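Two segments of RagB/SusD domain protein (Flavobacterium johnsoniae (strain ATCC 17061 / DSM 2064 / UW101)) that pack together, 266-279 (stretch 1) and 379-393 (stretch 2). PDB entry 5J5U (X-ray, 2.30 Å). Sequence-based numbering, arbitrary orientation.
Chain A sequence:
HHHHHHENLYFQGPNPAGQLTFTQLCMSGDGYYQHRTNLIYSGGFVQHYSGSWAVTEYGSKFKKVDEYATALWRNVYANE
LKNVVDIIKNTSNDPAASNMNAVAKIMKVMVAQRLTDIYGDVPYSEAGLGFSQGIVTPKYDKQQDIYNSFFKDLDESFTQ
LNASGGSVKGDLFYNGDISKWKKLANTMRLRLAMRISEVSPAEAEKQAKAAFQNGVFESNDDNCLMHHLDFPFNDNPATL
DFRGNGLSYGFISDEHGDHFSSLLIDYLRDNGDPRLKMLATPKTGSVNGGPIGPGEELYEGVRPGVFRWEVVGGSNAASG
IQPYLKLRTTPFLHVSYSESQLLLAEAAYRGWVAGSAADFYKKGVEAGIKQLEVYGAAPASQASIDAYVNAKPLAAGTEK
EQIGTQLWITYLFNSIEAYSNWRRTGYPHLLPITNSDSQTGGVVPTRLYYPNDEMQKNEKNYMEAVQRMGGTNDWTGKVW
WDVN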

# COMPACT_ATOMS: atom_id res chain seq x y z
N ASP A 266 -8.16 10.00 -16.02
CA ASP A 266 -9.06 11.15 -16.05
C ASP A 266 -8.79 12.09 -14.88
O ASP A 266 -8.83 13.30 -15.05
N TYR A 267 -8.54 11.56 -13.68
CA TYR A 267 -8.31 12.49 -12.57
C TYR A 267 -7.03 13.30 -12.79
O TYR A 267 -7.03 14.51 -12.55
N LEU A 268 -5.96 12.65 -13.21
CA LEU A 268 -4.68 13.32 -13.39
C LEU A 268 -4.72 14.32 -14.55
O LEU A 268 -4.17 15.42 -14.47
N ARG A 269 -5.42 13.95 -15.62
CA ARG A 269 -5.54 14.79 -16.80
C ARG A 269 -6.48 15.98 -16.57
O ARG A 269 -6.12 17.12 -16.87
N ASP A 270 -7.69 15.73 -16.06
CA ASP A 270 -8.69 16.79 -15.94
C ASP A 270 -8.33 17.85 -14.88
O ASP A 270 -8.86 18.95 -14.91
N ASN A 271 -7.43 17.52 -13.95
CA ASN A 271 -7.05 18.47 -12.91
C ASN A 271 -5.64 19.03 -13.11
O ASN A 271 -5.12 19.74 -12.26
N GLY A 272 -5.02 18.67 -14.24
CA GLY A 272 -3.68 19.12 -14.55
C GLY A 272 -2.60 18.72 -13.56
O GLY A 272 -1.72 19.51 -13.25
N ASP A 273 -2.67 17.49 -13.06
CA ASP A 273 -1.63 16.93 -12.20
C ASP A 273 -0.37 16.68 -13.04
O ASP A 273 -0.45 16.11 -14.12
N PRO A 274 0.80 17.15 -12.57
CA PRO A 274 2.04 16.94 -13.32
C PRO A 274 2.48 15.47 -13.39
O PRO A 274 3.42 15.13 -14.11
N ARG A 275 1.81 14.60 -12.65
CA ARG A 275 2.25 13.21 -12.61
C ARG A 275 1.75 12.44 -13.81
O ARG A 275 2.17 11.32 -14.01
N LEU A 276 0.87 13.06 -14.59
CA LEU A 276 0.22 12.41 -15.73
C LEU A 276 1.18 11.69 -16.69
O LEU A 276 1.04 10.48 -16.94
N LYS A 277 2.15 12.44 -17.23
CA LYS A 277 3.13 11.89 -18.19
C LYS A 277 4.34 11.26 -17.51
O LYS A 277 5.09 10.51 -18.15
N MET A 278 4.54 11.55 -16.23
CA MET A 278 5.55 10.83 -15.46
C MET A 278 5.12 9.38 -15.32
O MET A 278 5.95 8.49 -15.17
N LEU A 279 3.80 9.14 -15.36
CA LEU A 279 3.25 7.79 -15.14
C LEU A 279 2.80 7.12 -16.44
O LEU A 279 3.11 5.95 -16.67
N PRO A 379 11.97 14.78 -13.65
CA PRO A 379 11.42 15.63 -12.59
C PRO A 379 10.55 16.73 -13.16
O PRO A 379 10.88 17.30 -14.20
N ALA A 380 9.41 16.98 -12.53
CA ALA A 380 8.53 18.03 -12.97
C ALA A 380 9.10 19.37 -12.54
O ALA A 380 9.71 19.48 -11.47
N SER A 381 8.92 20.38 -13.37
CA SER A 381 9.42 21.71 -13.05
C SER A 381 8.72 22.21 -11.79
O SER A 381 7.52 22.00 -11.62
N GLN A 382 9.48 22.87 -10.92
CA GLN A 382 8.94 23.43 -9.68
C GLN A 382 7.77 24.37 -9.96
O GLN A 382 6.82 24.46 -9.18
N ALA A 383 7.83 25.06 -11.10
CA ALA A 383 6.76 25.99 -11.46
C ALA A 383 5.45 25.24 -11.69
O ALA A 383 4.39 25.71 -11.26
N SER A 384 5.50 24.09 -12.34
CA SER A 384 4.29 23.31 -12.60
C SER A 384 3.68 22.79 -11.29
O SER A 384 2.46 22.81 -11.10
N ILE A 385 4.55 22.33 -10.38
CA ILE A 385 4.11 21.82 -9.08
C ILE A 385 3.43 22.91 -8.28
O ILE A 385 2.31 22.74 -7.79
N ASP A 386 4.11 24.05 -8.17
CA ASP A 386 3.58 25.18 -7.42
C ASP A 386 2.26 25.65 -8.02
O ASP A 386 1.30 25.96 -7.30
N ALA A 387 2.19 25.66 -9.35
CA ALA A 387 0.98 26.10 -10.04
C ALA A 387 -0.19 25.16 -9.73
O ALA A 387 -1.30 25.61 -9.42
N TYR A 388 0.07 23.86 -9.81
CA TYR A 388 -0.96 22.85 -9.55
C TYR A 388 -1.47 22.89 -8.12
O TYR A 388 -2.68 22.93 -7.88
N VAL A 389 -0.53 22.88 -7.17
CA VAL A 389 -0.85 22.92 -5.74
C VAL A 389 -1.67 24.17 -5.39
O VAL A 389 -2.63 24.10 -4.62
N ASN A 390 -1.29 25.31 -5.97
CA ASN A 390 -1.97 26.55 -5.64
C ASN A 390 -3.30 26.73 -6.38
O ASN A 390 -4.17 27.46 -5.92
N ALA A 391 -3.45 26.06 -7.52
CA ALA A 391 -4.70 26.15 -8.29
C ALA A 391 -5.80 25.24 -7.74
O ALA A 391 -6.98 25.48 -7.99
N LYS A 392 -5.39 24.22 -6.99
CA LYS A 392 -6.34 23.28 -6.41
C LYS A 392 -5.94 22.95 -4.97
O LYS A 392 -5.39 21.88 -4.70
N PRO A 393 -6.24 23.87 -4.04
CA PRO A 393 -5.89 23.70 -2.62
C PRO A 393 -6.93 22.85 -1.92
O PRO A 393 -7.95 22.53 -2.52

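This is a small, mixed contact, burying 442 Å² summed over both sides, in which one tyrosine of a helix, Tyr388, lies against the loop that links two helical segments of stretch 1, with an apolar patch beside it and two side-chain hydrogen bonds across the gap.

The backbone register places the loop against helix 382-391 and the residues that lead into it: the CA of Asp273 lies 6.5 Å from the CA of Tyr388 in the helix, and the CA of Pro274 lies 6.6 Å from the CA of Ala380 in the lead-in. Tyr388 gives up 118 Å² to the other stretch, more than any other residue. Its CA-to-CB bond points toward stretch 1, and a t rotamer (chi1 171°, chi2 67°) lays the ring along the loop. Two carbons sit over one face of that ring: Asp273 CA is 3.8 Å from the Tyr388 ring centroid, 21° off the normal, and Pro274 CD is 4.0 Å from the same centroid, 24° off the normal. Both angles support a CH-pi assignment. At the ring edge, near its plane, Asn271 O approaches Tyr388 CE1 to 3.2 Å, while Gly272 O comes within 3.3 Å of Tyr388 CD1 from an oblique direction. Gly272 itself has phi/psi of 60/40, and a positive phi favours glycine.

The phenol reaches past the backbone to a carboxylate. Tyr388 OH donates to Asp273 OD2 at 2.5 Å, a bond that is short but weak. The CA-to-CB bond of Asp273 points sideways, yet its t rotamer (chi1 -161°) brings the carboxylate nearer to stretch 2. That carboxylate is also held from its own side: Arg275 N donates to Asp273 OD1 at 2.9 Å, capping the turn, Arg275 NE donates to Asp273 OD1 at 2.8 Å, and Arg275 NH2 forms a salt bridge with Asp273 OD2 at 2.8 Å. OD2 thus serves both the guanidinium and the phenol, and Tyr388 OH lies near the guanidinium plane, at its edge, 4.3 Å from Arg275 NH2.

Pro274, with a C-gamma exo pucker, points toward stretch 2 and loses 71 Å² to it. Its CD meets Tyr388 CD2 at 3.7 Å, and its CB meets Ala380 CB at 4.1 Å. Met278 (chi1 m, chi2 t, chi3 p) extends the apolar patch, its SD lying 4.2 Å from Ala380 CB. Ser384, a p rotamer, also points toward stretch 1, but its OG donates to Ser381 O at 2.6 Å within its own stretch; Pro274 CB lies 4.3 Å from Ser384 OG.

The second polar link joins two residues that each follow the end of a helix. Lys392 NZ donates to Asn271 OD1 at 2.9 Å, while Asn271 ND2 donates to Tyr267 O, also at 2.9 Å, so Asn271, an m rotamer (chi1 -66°), uses both ends of its amide. Lys392 reaches it with chi1 and chi2 off the wells and chi3 and chi4 both t; this exposed residue also touches a crystal neighbour.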

# COMPACT_ATOMS: atom_id res chain seq x y z
CB ASP A 266 -10.54 10.73 -16.01
CG ASP A 266 -11.01 10.07 -17.29
OD1 ASP A 266 -10.26 10.02 -18.28
OD2 ASP A 266 -12.18 9.65 -17.30
CB TYR A 267 -8.22 11.77 -11.23
CG TYR A 267 -8.14 12.74 -10.07
CD1 TYR A 267 -9.29 13.29 -9.53
CD2 TYR A 267 -6.92 13.12 -9.52
CE1 TYR A 267 -9.23 14.18 -8.49
CE2 TYR A 267 -6.85 14.02 -8.47
CZ TYR A 267 -8.02 14.55 -7.96
OH TYR A 267 -7.99 15.45 -6.91
CB LEU A 268 -3.57 12.28 -13.62
CG LEU A 268 -3.27 11.31 -12.48
CD1 LEU A 268 -2.28 10.26 -12.95
CD2 LEU A 268 -2.71 12.03 -11.24
CB ARG A 269 -6.01 13.95 -17.99
CG ARG A 269 -5.96 14.69 -19.33
CD ARG A 269 -6.83 14.00 -20.35
NE ARG A 269 -8.18 13.91 -19.82
CZ ARG A 269 -8.87 12.78 -19.73
NH1 ARG A 269 -8.33 11.63 -20.15
NH2 ARG A 269 -10.09 12.80 -19.21
CB ASP A 270 -10.08 16.22 -15.60
CG ASP A 270 -10.64 15.30 -16.69
OD1 ASP A 270 -10.12 15.29 -17.83
OD2 ASP A 270 -11.63 14.58 -16.39
CB ASN A 271 -7.13 17.84 -11.50
CG ASN A 271 -8.56 17.48 -11.10
OD1 ASN A 271 -9.40 18.36 -10.87
ND2 ASN A 271 -8.83 16.18 -10.98
CB ASP A 273 -2.13 15.64 -11.53
CG ASP A 273 -1.32 15.25 -10.31
OD1 ASP A 273 -0.13 14.96 -10.46
OD2 ASP A 273 -1.88 15.22 -9.19
CB PRO A 274 3.08 17.76 -12.53
CG PRO A 274 2.30 18.69 -11.71
CD PRO A 274 1.00 18.00 -11.38
CB ARG A 275 1.80 12.54 -11.32
CG ARG A 275 2.61 12.92 -10.11
CD ARG A 275 2.00 12.38 -8.84
NE ARG A 275 0.81 13.13 -8.49
CZ ARG A 275 0.29 13.17 -7.26
NH1 ARG A 275 0.87 12.48 -6.29
NH2 ARG A 275 -0.79 13.89 -7.02
CB LEU A 276 -0.61 13.43 -16.51
CG LEU A 276 -1.34 12.91 -17.75
CD1 LEU A 276 -2.32 11.83 -17.35
CD2 LEU A 276 -2.08 14.04 -18.47
CB LYS A 277 3.59 12.98 -19.17
CG LYS A 277 2.47 13.77 -19.81
CD LYS A 277 3.03 14.97 -20.57
CE LYS A 277 2.01 15.55 -21.53
NZ LYS A 277 2.57 16.70 -22.27
CB MET A 278 5.75 11.47 -14.08
CG MET A 278 6.10 12.96 -14.12
SD MET A 278 6.29 13.70 -12.48
CE MET A 278 7.72 12.78 -11.88
CB LEU A 279 2.05 7.85 -14.17
CG LEU A 279 2.31 8.27 -12.72
CD1 LEU A 279 1.02 8.59 -11.98
CD2 LEU A 279 3.10 7.21 -12.00
CB PRO A 379 12.66 16.19 -11.88
CG PRO A 379 13.84 15.79 -12.73
CD PRO A 379 13.43 14.61 -13.53
CB ALA A 380 7.14 17.84 -12.38
CB SER A 381 9.18 22.67 -14.21
OG SER A 381 7.82 23.04 -14.28
CB GLN A 382 10.03 24.16 -8.90
CG GLN A 382 9.59 24.59 -7.51
CD GLN A 382 9.12 23.43 -6.66
OE1 GLN A 382 9.76 22.37 -6.63
NE2 GLN A 382 7.99 23.60 -5.97
CB ALA A 383 7.15 26.78 -12.70
CB SER A 384 4.58 22.16 -13.56
OG SER A 384 5.50 21.22 -13.02
CB ILE A 385 5.30 21.26 -8.26
CG1 ILE A 385 5.99 20.12 -9.03
CG2 ILE A 385 4.83 20.82 -6.87
CD1 ILE A 385 7.21 19.53 -8.33
CB ASP A 386 4.62 26.31 -7.39
CG ASP A 386 5.93 25.88 -6.75
OD1 ASP A 386 5.91 24.94 -5.93
OD2 ASP A 386 6.99 26.47 -7.07
CB ALA A 387 1.23 26.18 -11.54
CB TYR A 388 -0.41 21.46 -9.87
CG TYR A 388 -1.27 20.28 -9.46
CD1 TYR A 388 -2.50 20.03 -10.07
CD2 TYR A 388 -0.83 19.38 -8.49
CE1 TYR A 388 -3.27 18.94 -9.72
CE2 TYR A 388 -1.60 18.28 -8.13
CZ TYR A 388 -2.80 18.06 -8.75
OH TYR A 388 -3.55 16.96 -8.38
CB VAL A 389 0.44 22.89 -4.90
CG1 VAL A 389 0.28 23.73 -3.64
CG2 VAL A 389 0.80 21.44 -4.55
CB ASN A 390 -1.03 27.74 -5.91
CG ASN A 390 0.15 27.78 -4.94
OD1 ASN A 390 0.03 27.34 -3.79
ND2 ASN A 390 1.29 28.28 -5.41
CB ALA A 391 -4.45 25.82 -9.75
CB LYS A 392 -6.44 22.01 -7.26
CG LYS A 392 -7.88 21.54 -7.47
CD LYS A 392 -8.33 21.70 -8.93
CE LYS A 392 -9.75 21.13 -9.17
NZ LYS A 392 -10.15 21.15 -10.61
CB PRO A 393 -5.92 25.13 -2.09
CG PRO A 393 -7.05 25.75 -2.89
CD PRO A 393 -6.98 25.13 -4.27